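Local coordinates for protein uronate isomerase (Caulobacter crescentus, PDB 2Q01) that catalyses the isomerisation of D-glucuronate to D-fructuronate and of D-galacturonate to D-tagaturonate in pentose and glucuronate interconversion, at residues 84-88 with 322-328; 397-401 with 436-442; 5-9 with 129-134; 296-300 with 349-355. All coordinates share one frame; numbering follows the deposited sequence.

Interaction 1: 84-88 with 322-328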
loop_
_atom_site.group_PDB
_atom_site.type_symbol
_atom_site.label_atom_id
_atom_site.label_comp_id
_atom_site.label_asym_id
_atom_site.label_seq_id
_atom_site.Cartn_x
_atom_site.Cartn_y
_atom_site.Cartn_z
ATOM N N LYS B 84 12.102 19.174 -29.132
ATOM C CA LYS B 84 12.912 20.368 -28.806
ATOM C C LYS B 84 13.332 20.499 -27.337
ATOM O O LYS B 84 13.425 21.614 -26.807
ATOM C CB LYS B 84 12.231 21.664 -29.288
ATOM C CG LYS B 84 12.862 22.294 -30.519
ATOM C CD LYS B 84 12.494 23.766 -30.638
ATOM C CE LYS B 84 13.659 24.571 -31.195
ATOM N NZ LYS B 84 13.419 26.033 -31.129
ATOM N N VAL B 85 13.593 19.364 -26.689
ATOM C CA VAL B 85 13.993 19.353 -25.278
ATOM C C VAL B 85 15.469 19.716 -25.164
ATOM O O VAL B 85 16.316 19.073 -25.791
ATOM C CB VAL B 85 13.738 17.973 -24.602
ATOM C CG1 VAL B 85 14.132 18.007 -23.129
ATOM C CG2 VAL B 85 12.280 17.548 -24.754
ATOM N N ARG B 86 15.757 20.747 -24.366
ATOM C CA ARG B 86 17.121 21.226 -24.137
ATOM C C ARG B 86 18.079 20.104 -23.741
ATOM O O ARG B 86 17.886 19.421 -22.731
ATOM C CB ARG B 86 17.139 22.353 -23.093
ATOM C CG ARG B 86 18.538 22.842 -22.720
ATOM C CD ARG B 86 18.501 24.167 -21.984
ATOM N NE ARG B 86 18.317 25.287 -22.901
ATOM C CZ ARG B 86 18.267 26.564 -22.534
ATOM N NH1 ARG B 86 18.389 26.904 -21.258
ATOM N NH2 ARG B 86 18.095 27.506 -23.451
ATOM N N SER B 87 19.092 19.919 -24.582
ATOM C CA SER B 87 20.157 18.947 -24.375
ATOM C C SER B 87 21.282 19.600 -23.566
ATOM O O SER B 87 21.162 20.755 -23.144
ATOM C CB SER B 87 20.667 18.471 -25.742
ATOM O OG SER B 87 21.709 17.524 -25.623
ATOM N N LYS B 88 22.369 18.863 -23.341
ATOM C CA LYS B 88 23.574 19.438 -22.740
ATOM C C LYS B 88 24.345 20.223 -23.801
ATOM O O LYS B 88 25.155 21.098 -23.477
ATOM C CB LYS B 88 24.455 18.349 -22.124
ATOM C CG LYS B 88 25.198 18.786 -20.876
ATOM C CD LYS B 88 25.548 17.588 -20.004
ATOM C CE LYS B 88 26.050 18.023 -18.637
ATOM N NZ LYS B 88 26.184 16.868 -17.708
ATOM N N ASN B 322 24.207 11.731 -19.205
ATOM C CA ASN B 322 25.368 12.127 -20.003
ATOM C C ASN B 322 24.995 13.079 -21.139
ATOM O O ASN B 322 25.630 14.123 -21.309
ATOM C CB ASN B 322 26.108 10.899 -20.558
ATOM C CG ASN B 322 26.749 10.044 -19.466
ATOM O OD1 ASN B 322 27.186 10.552 -18.431
ATOM N ND2 ASN B 322 26.814 8.736 -19.706
ATOM N N SER B 323 23.957 12.725 -21.895
ATOM C CA SER B 323 23.560 13.490 -23.082
ATOM C C SER B 323 22.743 14.747 -22.789
ATOM O O SER B 323 22.954 15.778 -23.425
ATOM C CB SER B 323 22.822 12.599 -24.091
ATOM O OG SER B 323 21.611 12.107 -23.551
ATOM N N HIS B 324 21.818 14.662 -21.832
ATOM C CA HIS B 324 20.879 15.757 -21.554
ATOM C C HIS B 324 21.033 16.399 -20.177
ATOM O O HIS B 324 20.869 17.612 -20.038
ATOM C CB HIS B 324 19.434 15.292 -21.750
ATOM C CG HIS B 324 19.062 15.069 -23.183
ATOM N ND1 HIS B 324 19.505 13.982 -23.905
ATOM C CD2 HIS B 324 18.284 15.789 -24.024
ATOM C CE1 HIS B 324 19.017 14.043 -25.131
ATOM N NE2 HIS B 324 18.274 15.128 -25.229
ATOM N N GLY B 325 21.324 15.591 -19.165
ATOM C CA GLY B 325 21.570 16.120 -17.823
ATOM C C GLY B 325 20.467 15.845 -16.822
ATOM O O GLY B 325 19.746 14.846 -16.931
ATOM N N ARG B 326 20.343 16.739 -15.843
ATOM C CA ARG B 326 19.370 16.594 -14.759
ATOM C C ARG B 326 17.940 16.974 -15.157
ATOM O O ARG B 326 17.728 17.639 -16.179
ATOM C CB ARG B 326 19.817 17.403 -13.539
ATOM C CG ARG B 326 20.615 16.592 -12.527
ATOM C CD ARG B 326 20.795 17.363 -11.235
ATOM N NE ARG B 326 20.620 16.527 -10.046
ATOM C CZ ARG B 326 21.593 15.854 -9.436
ATOM N NH1 ARG B 326 21.323 15.128 -8.358
ATOM N NH2 ARG B 326 22.834 15.901 -9.900
ATOM N N ASP B 327 16.979 16.533 -14.338
ATOM C CA ASP B 327 15.537 16.839 -14.472
ATOM C C ASP B 327 14.911 16.500 -15.832
ATOM O O ASP B 327 14.103 17.268 -16.360
ATOM C CB ASP B 327 15.249 18.302 -14.097
ATOM C CG ASP B 327 15.435 18.577 -12.615
ATOM O OD1 ASP B 327 16.170 19.530 -12.280
ATOM O OD2 ASP B 327 14.846 17.843 -11.790
ATOM N N LYS B 328 15.288 15.356 -16.394
ATOM C CA LYS B 328 14.789 14.956 -17.709
ATOM C C LYS B 328 13.774 13.813 -17.624
ATOM O O LYS B 328 13.548 13.091 -18.597
ATOM C CB LYS B 328 15.950 14.617 -18.660
ATOM C CG LYS B 328 16.935 15.771 -18.907
ATOM C CD LYS B 328 16.254 17.002 -19.513
ATOM C CE LYS B 328 17.191 18.201 -19.529
ATOM N NZ LYS B 328 16.479 19.476 -19.825
HETATM O O HOH W 1 16.956 16.836 -26.962
#

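Interaction 2: 397-401 with 436-442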
loop_
_atom_site.group_PDB
_atom_site.type_symbol
_atom_site.label_atom_id
_atom_site.label_comp_id
_atom_site.label_asym_id
_atom_site.label_seq_id
_atom_site.Cartn_x
_atom_site.Cartn_y
_atom_site.Cartn_z
ATOM N N MET B 397 -6.460 11.556 -3.118
ATOM C CA MET B 397 -7.520 10.846 -2.422
ATOM C C MET B 397 -6.933 9.813 -1.479
ATOM O O MET B 397 -7.372 9.709 -0.337
ATOM C CB MET B 397 -8.481 10.185 -3.420
ATOM C CG MET B 397 -9.752 9.593 -2.798
ATOM S SD MET B 397 -10.903 10.808 -2.100
ATOM C CE MET B 397 -11.376 11.736 -3.556
ATOM N N ARG B 398 -5.943 9.056 -1.955
ATOM C CA ARG B 398 -5.260 8.050 -1.130
ATOM C C ARG B 398 -4.577 8.684 0.080
ATOM O O ARG B 398 -4.663 8.153 1.186
ATOM C CB ARG B 398 -4.261 7.243 -1.952
ATOM C CG ARG B 398 -4.894 6.114 -2.748
ATOM C CD ARG B 398 -3.860 5.115 -3.220
ATOM N NE ARG B 398 -2.919 5.690 -4.180
ATOM C CZ ARG B 398 -3.083 5.679 -5.501
ATOM N NH1 ARG B 398 -2.161 6.225 -6.290
ATOM N NH2 ARG B 398 -4.168 5.132 -6.037
ATOM N N PHE B 399 -3.926 9.825 -0.139
ATOM C CA PHE B 399 -3.388 10.631 0.940
ATOM C C PHE B 399 -4.469 10.917 1.984
ATOM O O PHE B 399 -4.309 10.532 3.137
ATOM C CB PHE B 399 -2.769 11.922 0.394
ATOM C CG PHE B 399 -2.236 12.842 1.462
ATOM C CD1 PHE B 399 -2.960 13.961 1.865
ATOM C CD2 PHE B 399 -1.013 12.591 2.066
ATOM C CE1 PHE B 399 -2.472 14.810 2.855
ATOM C CE2 PHE B 399 -0.516 13.440 3.057
ATOM C CZ PHE B 399 -1.246 14.545 3.452
ATOM N N ARG B 400 -5.573 11.543 1.571
ATOM C CA ARG B 400 -6.692 11.862 2.477
ATOM C C ARG B 400 -7.296 10.640 3.172
ATOM O O ARG B 400 -7.640 10.709 4.350
ATOM C CB ARG B 400 -7.803 12.647 1.757
ATOM C CG ARG B 400 -7.459 14.096 1.389
ATOM C CD ARG B 400 -7.181 14.981 2.614
ATOM N NE ARG B 400 -6.686 16.301 2.214
ATOM C CZ ARG B 400 -5.980 17.125 2.991
ATOM N NH1 ARG B 400 -5.581 18.298 2.512
ATOM N NH2 ARG B 400 -5.664 16.786 4.238
ATOM N N GLU B 401 -7.412 9.530 2.446
ATOM C CA GLU B 401 -7.917 8.271 3.005
ATOM C C GLU B 401 -6.971 7.601 4.008
ATOM O O GLU B 401 -7.420 6.878 4.897
ATOM C CB GLU B 401 -8.242 7.283 1.889
ATOM C CG GLU B 401 -9.514 7.593 1.114
ATOM C CD GLU B 401 -9.723 6.669 -0.078
ATOM O OE1 GLU B 401 -8.882 5.769 -0.304
ATOM O OE2 GLU B 401 -10.735 6.843 -0.790
ATOM N N ASP B 436 -10.469 17.438 -2.689
ATOM C CA ASP B 436 -10.747 17.744 -1.281
ATOM C C ASP B 436 -12.245 17.885 -1.023
ATOM O O ASP B 436 -12.738 17.441 0.019
ATOM C CB ASP B 436 -10.029 19.023 -0.831
ATOM C CG ASP B 436 -8.525 18.828 -0.639
ATOM O OD1 ASP B 436 -7.850 19.825 -0.296
ATOM O OD2 ASP B 436 -8.014 17.700 -0.829
ATOM N N SER B 437 -12.956 18.504 -1.969
ATOM C CA SER B 437 -14.414 18.612 -1.900
ATOM C C SER B 437 -15.084 17.248 -1.975
ATOM O O SER B 437 -16.008 16.984 -1.216
ATOM C CB SER B 437 -14.955 19.515 -3.002
ATOM O OG SER B 437 -14.541 20.845 -2.783
ATOM N N ALA B 438 -14.602 16.392 -2.879
ATOM C CA ALA B 438 -15.101 15.022 -3.030
ATOM C C ALA B 438 -14.903 14.168 -1.779
ATOM O O ALA B 438 -15.792 13.401 -1.396
ATOM C CB ALA B 438 -14.444 14.359 -4.222
ATOM N N PHE B 439 -13.737 14.304 -1.148
ATOM C CA PHE B 439 -13.407 13.523 0.040
ATOM C C PHE B 439 -14.250 13.919 1.246
ATOM O O PHE B 439 -14.797 13.057 1.933
ATOM C CB PHE B 439 -11.911 13.629 0.372
ATOM C CG PHE B 439 -11.536 12.961 1.662
ATOM C CD1 PHE B 439 -11.517 11.568 1.760
ATOM C CD2 PHE B 439 -11.210 13.722 2.788
ATOM C CE1 PHE B 439 -11.178 10.938 2.959
ATOM C CE2 PHE B 439 -10.868 13.102 3.990
ATOM C CZ PHE B 439 -10.856 11.708 4.077
ATOM N N LEU B 440 -14.333 15.225 1.498
ATOM C CA LEU B 440 -15.198 15.786 2.534
ATOM C C LEU B 440 -16.677 15.442 2.325
ATOM O O LEU B 440 -17.387 15.135 3.286
ATOM C CB LEU B 440 -15.019 17.301 2.593
ATOM C CG LEU B 440 -14.104 17.970 3.626
ATOM C CD1 LEU B 440 -13.079 17.026 4.212
ATOM C CD2 LEU B 440 -13.429 19.192 3.014
ATOM N N ALA B 441 -17.123 15.484 1.069
ATOM C CA ALA B 441 -18.491 15.108 0.684
ATOM C C ALA B 441 -18.838 13.669 1.023
ATOM O O ALA B 441 -19.970 13.381 1.402
ATOM C CB ALA B 441 -18.693 15.326 -0.778
ATOM N N ARG B 442 -17.864 12.767 0.885
ATOM C CA ARG B 442 -18.065 11.366 1.249
ATOM C C ARG B 442 -18.139 11.197 2.762
ATOM O O ARG B 442 -18.829 10.304 3.252
ATOM C CB ARG B 442 -16.959 10.486 0.682
ATOM C CG ARG B 442 -17.462 9.140 0.182
ATOM C CD ARG B 442 -16.708 7.975 0.800
ATOM N NE ARG B 442 -15.273 8.013 0.529
ATOM C CZ ARG B 442 -14.367 7.323 1.215
ATOM N NH1 ARG B 442 -14.744 6.537 2.221
ATOM N NH2 ARG B 442 -13.083 7.420 0.900
HETATM O O HOH W 2 -5.182 20.580 0.034
#

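Interaction 3: 5-9 with 129-134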
loop_
_atom_site.group_PDB
_atom_site.type_symbol
_atom_site.label_atom_id
_atom_site.label_comp_id
_atom_site.label_asym_id
_atom_site.label_seq_id
_atom_site.Cartn_x
_atom_site.Cartn_y
_atom_site.Cartn_z
ATOM N N ARG B 5 -14.033 16.738 -33.178
ATOM C CA ARG B 5 -14.387 16.247 -31.815
ATOM C C ARG B 5 -14.244 17.363 -30.775
ATOM O O ARG B 5 -13.164 17.948 -30.647
ATOM C CB ARG B 5 -13.509 15.055 -31.443
ATOM C CG ARG B 5 -13.754 14.523 -30.048
ATOM C CD ARG B 5 -12.528 13.827 -29.516
ATOM N NE ARG B 5 -12.536 13.774 -28.058
ATOM C CZ ARG B 5 -11.774 12.960 -27.336
ATOM N NH1 ARG B 5 -10.943 12.116 -27.930
ATOM N NH2 ARG B 5 -11.850 12.985 -26.015
ATOM N N PRO B 6 -15.332 17.658 -30.029
ATOM C CA PRO B 6 -15.376 18.807 -29.115
ATOM C C PRO B 6 -14.598 18.637 -27.806
ATOM O O PRO B 6 -14.486 17.523 -27.281
ATOM C CB PRO B 6 -16.873 18.958 -28.823
ATOM C CG PRO B 6 -17.430 17.591 -28.975
ATOM C CD PRO B 6 -16.609 16.912 -30.035
ATOM N N LEU B 7 -14.062 19.745 -27.295
ATOM C CA LEU B 7 -13.453 19.761 -25.972
ATOM C C LEU B 7 -14.572 19.961 -24.959
ATOM O O LEU B 7 -15.059 21.074 -24.762
ATOM C CB LEU B 7 -12.410 20.880 -25.844
ATOM C CG LEU B 7 -11.137 20.676 -25.000
ATOM C CD1 LEU B 7 -10.260 21.914 -25.066
ATOM C CD2 LEU B 7 -11.398 20.310 -23.548
ATOM N N SER B 8 -14.979 18.863 -24.333
ATOM C CA SER B 8 -16.002 18.887 -23.302
ATOM C C SER B 8 -15.337 18.843 -21.927
ATOM O O SER B 8 -14.875 17.788 -21.479
ATOM C CB SER B 8 -16.963 17.709 -23.487
ATOM O OG SER B 8 -17.965 17.702 -22.486
ATOM N N PHE B 9 -15.273 19.998 -21.272
ATOM C CA PHE B 9 -14.699 20.083 -19.934
ATOM C C PHE B 9 -15.792 20.378 -18.910
ATOM O O PHE B 9 -16.197 21.537 -18.730
ATOM C CB PHE B 9 -13.582 21.126 -19.883
ATOM C CG PHE B 9 -12.472 20.776 -18.927
ATOM C CD1 PHE B 9 -11.837 19.530 -18.996
ATOM C CD2 PHE B 9 -12.051 21.689 -17.969
ATOM C CE1 PHE B 9 -10.816 19.197 -18.121
ATOM C CE2 PHE B 9 -11.024 21.368 -17.091
ATOM C CZ PHE B 9 -10.403 20.119 -17.168
ATOM N N PHE B 129 -10.133 27.180 -26.132
ATOM C CA PHE B 129 -10.288 26.226 -27.232
ATOM C C PHE B 129 -11.607 25.476 -27.116
ATOM O O PHE B 129 -12.116 25.269 -26.013
ATOM C CB PHE B 129 -9.130 25.226 -27.267
ATOM C CG PHE B 129 -7.893 25.754 -27.928
ATOM C CD1 PHE B 129 -6.828 26.209 -27.169
ATOM C CD2 PHE B 129 -7.790 25.792 -29.312
ATOM C CE1 PHE B 129 -5.677 26.702 -27.773
ATOM C CE2 PHE B 129 -6.643 26.285 -29.927
ATOM C CZ PHE B 129 -5.585 26.741 -29.152
ATOM N N THR B 130 -12.152 25.070 -28.259
ATOM C CA THR B 130 -13.449 24.407 -28.291
ATOM C C THR B 130 -13.381 22.998 -28.889
ATOM O O THR B 130 -14.315 22.208 -28.738
ATOM C CB THR B 130 -14.525 25.280 -28.997
ATOM O OG1 THR B 130 -15.787 24.605 -28.956
ATOM C CG2 THR B 130 -14.153 25.573 -30.451
ATOM N N GLU B 131 -12.270 22.690 -29.552
ATOM C CA GLU B 131 -12.048 21.357 -30.117
ATOM C C GLU B 131 -10.908 20.640 -29.394
ATOM O O GLU B 131 -9.982 21.280 -28.900
ATOM C CB GLU B 131 -11.749 21.451 -31.614
ATOM C CG GLU B 131 -12.892 22.007 -32.456
ATOM C CD GLU B 131 -12.408 22.751 -33.692
ATOM O OE1 GLU B 131 -11.324 22.415 -34.221
ATOM O OE2 GLU B 131 -13.116 23.678 -34.137
ATOM N N PHE B 132 -10.992 19.313 -29.338
ATOM C CA PHE B 132 -9.993 18.480 -28.675
ATOM C C PHE B 132 -8.751 18.352 -29.546
ATOM O O PHE B 132 -8.854 18.232 -30.772
ATOM C CB PHE B 132 -10.575 17.093 -28.401
ATOM C CG PHE B 132 -9.898 16.352 -27.282
ATOM C CD1 PHE B 132 -10.354 16.477 -25.974
ATOM C CD2 PHE B 132 -8.818 15.508 -27.537
ATOM C CE1 PHE B 132 -9.737 15.788 -24.934
ATOM C CE2 PHE B 132 -8.192 14.817 -26.503
ATOM C CZ PHE B 132 -8.653 14.958 -25.200
ATOM N N LEU B 133 -7.590 18.370 -28.898
ATOM C CA LEU B 133 -6.309 18.266 -29.580
ATOM C C LEU B 133 -6.161 16.928 -30.292
ATOM O O LEU B 133 -6.326 15.866 -29.691
ATOM C CB LEU B 133 -5.158 18.467 -28.593
ATOM C CG LEU B 133 -4.006 19.357 -29.066
ATOM C CD1 LEU B 133 -2.736 19.053 -28.286
ATOM C CD2 LEU B 133 -3.776 19.190 -30.559
ATOM N N GLU B 134 -5.850 16.997 -31.579
ATOM C CA GLU B 134 -5.551 15.815 -32.383
ATOM C C GLU B 134 -4.419 16.122 -33.359
ATOM O O GLU B 134 -3.846 17.214 -33.327
ATOM C CB GLU B 134 -6.799 15.365 -33.148
ATOM C CG GLU B 134 -7.807 14.586 -32.307
ATOM C CD GLU B 134 -9.159 14.425 -32.985
ATOM O OE1 GLU B 134 -10.102 13.952 -32.314
ATOM O OE2 GLU B 134 -9.281 14.775 -34.181
#

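Interaction 4: 296-300 with 349-355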
loop_
_atom_site.group_PDB
_atom_site.type_symbol
_atom_site.label_atom_id
_atom_site.label_comp_id
_atom_site.label_asym_id
_atom_site.label_seq_id
_atom_site.Cartn_x
_atom_site.Cartn_y
_atom_site.Cartn_z
ATOM N N ALA B 296 17.744 22.745 11.122
ATOM C CA ALA B 296 16.663 22.830 12.095
ATOM C C ALA B 296 17.079 23.653 13.303
ATOM O O ALA B 296 16.257 24.352 13.888
ATOM C CB ALA B 296 16.253 21.454 12.528
ATOM N N LYS B 297 18.356 23.556 13.668
ATOM C CA LYS B 297 18.957 24.375 14.722
ATOM C C LYS B 297 19.045 25.858 14.334
ATOM O O LYS B 297 18.989 26.734 15.199
ATOM C CB LYS B 297 20.353 23.847 15.072
ATOM C CG LYS B 297 20.343 22.572 15.907
ATOM C CD LYS B 297 21.695 22.296 16.544
ATOM C CE LYS B 297 22.544 21.386 15.688
ATOM N NZ LYS B 297 23.853 21.095 16.334
ATOM N N MET B 298 19.202 26.128 13.036
ATOM C CA MET B 298 19.178 27.491 12.517
ATOM C C MET B 298 17.749 28.015 12.480
ATOM O O MET B 298 17.513 29.194 12.743
ATOM C CB MET B 298 19.785 27.557 11.115
ATOM C CG MET B 298 21.305 27.545 11.077
ATOM S SD MET B 298 21.931 27.427 9.390
ATOM C CE MET B 298 23.556 26.747 9.709
ATOM N N SER B 299 16.807 27.127 12.163
ATOM C CA SER B 299 15.375 27.445 12.111
ATOM C C SER B 299 14.810 27.838 13.469
ATOM O O SER B 299 13.833 28.583 13.551
ATOM C CB SER B 299 14.592 26.260 11.559
ATOM O OG SER B 299 14.706 26.196 10.151
ATOM N N LEU B 300 15.433 27.326 14.530
ATOM C CA LEU B 300 15.133 27.728 15.899
ATOM C C LEU B 300 15.371 29.220 16.114
ATOM O O LEU B 300 14.692 29.848 16.933
ATOM C CB LEU B 300 16.013 26.945 16.860
ATOM C CG LEU B 300 15.475 25.769 17.669
ATOM C CD1 LEU B 300 14.651 24.790 16.852
ATOM C CD2 LEU B 300 16.664 25.087 18.302
ATOM N N LEU B 349 15.108 17.846 19.189
ATOM C CA LEU B 349 14.255 19.008 18.940
ATOM C C LEU B 349 12.771 18.734 18.676
ATOM O O LEU B 349 12.052 19.634 18.249
ATOM C CB LEU B 349 14.823 19.810 17.768
ATOM C CG LEU B 349 16.219 20.419 17.906
ATOM C CD1 LEU B 349 16.697 20.972 16.584
ATOM C CD2 LEU B 349 16.252 21.491 18.988
ATOM N N GLY B 350 12.304 17.520 18.945
ATOM C CA GLY B 350 10.937 17.131 18.590
ATOM C C GLY B 350 9.822 17.801 19.369
ATOM O O GLY B 350 8.702 17.894 18.881
ATOM N N ASN B 351 10.134 18.265 20.575
ATOM C CA ASN B 351 9.150 18.896 21.452
ATOM C C ASN B 351 9.352 20.407 21.575
ATOM O O ASN B 351 8.797 21.042 22.471
ATOM C CB ASN B 351 9.174 18.240 22.838
ATOM C CG ASN B 351 9.135 16.714 22.772
ATOM O OD1 ASN B 351 10.001 16.033 23.324
ATOM N ND2 ASN B 351 8.127 16.176 22.098
ATOM N N ASP B 352 10.143 20.978 20.670
ATOM C CA ASP B 352 10.417 22.413 20.665
ATOM C C ASP B 352 9.286 23.186 19.982
ATOM O O ASP B 352 8.859 22.815 18.894
ATOM C CB ASP B 352 11.752 22.692 19.966
ATOM C CG ASP B 352 12.324 24.056 20.309
ATOM O OD1 ASP B 352 11.776 25.075 19.847
ATOM O OD2 ASP B 352 13.343 24.111 21.028
ATOM N N PRO B 353 8.791 24.261 20.627
ATOM C CA PRO B 353 7.733 25.098 20.042
ATOM C C PRO B 353 8.145 25.889 18.789
ATOM O O PRO B 353 7.311 26.129 17.916
ATOM C CB PRO B 353 7.382 26.067 21.180
ATOM C CG PRO B 353 7.948 25.439 22.429
ATOM C CD PRO B 353 9.171 24.731 21.972
ATOM N N ARG B 354 9.416 26.276 18.706
ATOM C CA ARG B 354 9.906 27.167 17.644
ATOM C C ARG B 354 10.173 26.468 16.307
ATOM O O ARG B 354 10.342 27.133 15.281
ATOM C CB ARG B 354 11.180 27.898 18.094
ATOM C CG ARG B 354 11.048 28.680 19.393
ATOM C CD ARG B 354 12.418 29.021 19.968
ATOM N NE ARG B 354 13.081 27.857 20.556
ATOM C CZ ARG B 354 14.385 27.783 20.825
ATOM N NH1 ARG B 354 15.193 28.803 20.555
ATOM N NH2 ARG B 354 14.886 26.678 21.362
ATOM N N LEU B 355 10.219 25.136 16.320
ATOM C CA LEU B 355 10.547 24.375 15.117
ATOM C C LEU B 355 9.306 23.882 14.370
ATOM O O LEU B 355 8.362 23.364 14.969
ATOM C CB LEU B 355 11.481 23.206 15.451
ATOM C CG LEU B 355 12.015 22.346 14.298
ATOM C CD1 LEU B 355 12.879 23.161 13.335
ATOM C CD2 LEU B 355 12.768 21.135 14.824
#

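Interaction 1: 84-88 with 322-328
The C-terminal end of helix 318-323 is met by Ser87 and Lys88 of an irregular loop, which supply two donors to its final carbonyl, Ser323 O. Lys88 N lies 3.1 Å from Ser323 O with an N-H...O angle of 155°, in the carbonyl plane and on a lone pair. The second donor comes from above that plane, by 37°: Ser87 OG stands 3.1 Å from Ser323 O. With its OG swung opposite its own backbone N (chi1 180°), Ser87 also sets this hydroxyl over the centre of the His324 ring, 4.1 Å above it. The backbone of Ser87 touches the same ring, CA to His324 CD2 at 3.7 Å. In-plane partners fix the ring's rotation: ND1 pairs with Ser323 OG at 2.8 Å, while at NE2 a water 2.8 Å away joins His324 to the carbonyl of Val85, to which it donates. Farther along, the Lys328 chain, bent at chi2, brings NZ to 3.2 Å from Arg86 O, a weak hydrogen bond. An alanine at Ser87 would remove the hydroxyl, and Ser323 O would probably keep only Lys88 N as a donor across this contact, with the His324 face losing its polar neighbour. Gly325, the first residue after the helix to leave helical angles, has positive phi, as glycine often does at a helix C-terminus.

Interaction 2: 397-401 with 436-442
Phe439 points its ring at helix 393-407 so that the aliphatic root of Arg400 lies squarely over one face. Arg400 CB is 3.6 Å from the ring centroid of Phe439 and only 6° off its normal, a clear CH-pi contact, while Arg400 O sits 3.4 Å from Phe439 CZ. Met397 approaches the same ring obliquely as a Met-aromatic contact, its SD 3.9 Å from Phe439 CB; bends at chi2 and chi3 then carry Met397 CE onto the methyl of Ala438. Charged pairs lie at two other points. Glu401 and Arg442 cross at about a right angle, with OE2 of Glu401 2.9 Å from NH2 of Arg442, near the guanidinium plane although the two flat groups stand 81° apart. Arg442 has a further salt bridge to Glu394 of the second subunit, so this helix pair also takes part in the subunit interface. The Arg400-Asp436 bridge is long, NE to OD2 3.6 Å, and a water that donates to Asp436 OD1 reaches Arg400 NH1 weakly. Replacing Phe439 by an alanine would probably open a gap beneath Arg400 CB and leave Met397 SD without its aromatic partner. The two helix segments pack at -38°, their axes 10.3 Å apart. Helix 451-469 adds Leu461 against Arg400 and Ile458 against Asp436, and Phe409 of the loop after helix 393-407 packs on Phe439.

Interaction 3: 5-9 with 129-134
Pro6 and Glu131 form a single beta bridge between the N-terminal arm and the loop joining helices 114-126 and 138-149. Its bonding follows the antiparallel pattern, with Pro6 and Glu131 as the non-hydrogen-bonded pair, their CA atoms 4.3 Å apart. Two backbone hydrogen bonds flank them: Phe132 N to Arg5 O at 2.9 Å, nearly straight at 176°, and Leu7 N to Thr130 O, also 2.9 Å. Thr130 O additionally receives a CA-H...O contact from Pro6 CA.

The cation-pi interaction is the main side-chain feature. Arg5 and Phe132 run side by side in the same direction, and the extended Arg5 chain lays its guanidinium flat on the ring, with planes 9° apart and CZ 3.8 Å from the Phe132 centroid. The charge has its own mates across the subunit boundary, for Arg5 NH2 makes salt bridges to Asp450 and Glu453 of the third subunit; the arm thus joins this loop to a neighbouring copy.

Apolar contacts centre on Leu7. Its CD1 meets Phe129 CB at 4.1 Å, and its CG approaches Phe132 CD1 at 4.4 Å.

A last kind is plain van der Waals touch: Glu134 OE1 lies 3.7 Å from Arg5 CB.

Interaction 4: 296-300 with 349-355
Leu300, on helix 281-302, packs on the loop that leads from helix 343-349 into strand 357-359, in the parallel sheet of the TIM-barrel-type fold; the strand after Leu300's own helix, 305-308, is that strand's neighbour. From CB the side chain turns with chi1 at -103°, away from a staggered value, which brings CG over the centre of the Arg354 guanidinium, 3.8 Å above its plane. There the chain forks. CD1 goes to Leu355, 3.8 Å from its CB, and also passes the carboxylate of Asp352. CD2 meets Leu349 tip to tip, Leu300 CD2 to Leu349 CD2 being 3.7 Å.

Around this fork, Ala296 CB, one helical turn earlier, touches both Leu349 CD1 at 4.1 Å and Leu355 CD1 at 3.9 Å. These contacts across the interface are van der Waals in kind.

The flat group under Leu300 is held by its own loop. Arg354 grips Asp352 side-on, NE to OD1 and NH2 to OD2, the latter 3.0 Å, both on syn lone pairs. The anti lone pair of Asp352 OD1 closes an Asx turn, accepting from the backbone Arg354 N at 2.9 Å with an N-H...O angle of 150°.

The eight segments follow one another as 5-9, 84-88, 129-134, 296-300, 322-328, 349-355, 397-401 and 436-442. Interaction 1 therefore alternates along the chain with both interactions 3 and 4, whereas interaction 2 opens after all the others have closed. None touches another: interactions 2 and 3 are the closest by centres, about 29 Å, and interactions 3 and 4 the farthest, about 51 Å, on opposite sides of the chain's centre. Interaction 4 adjoins the parallel sheet containing strands 305-308 and 357-359; interaction 2 lies among later helices. The four are thus separate contacts spread over the fold; interactions 2 and 3 reach other subunits through arginine salt bridges, interaction 4 through Asn351.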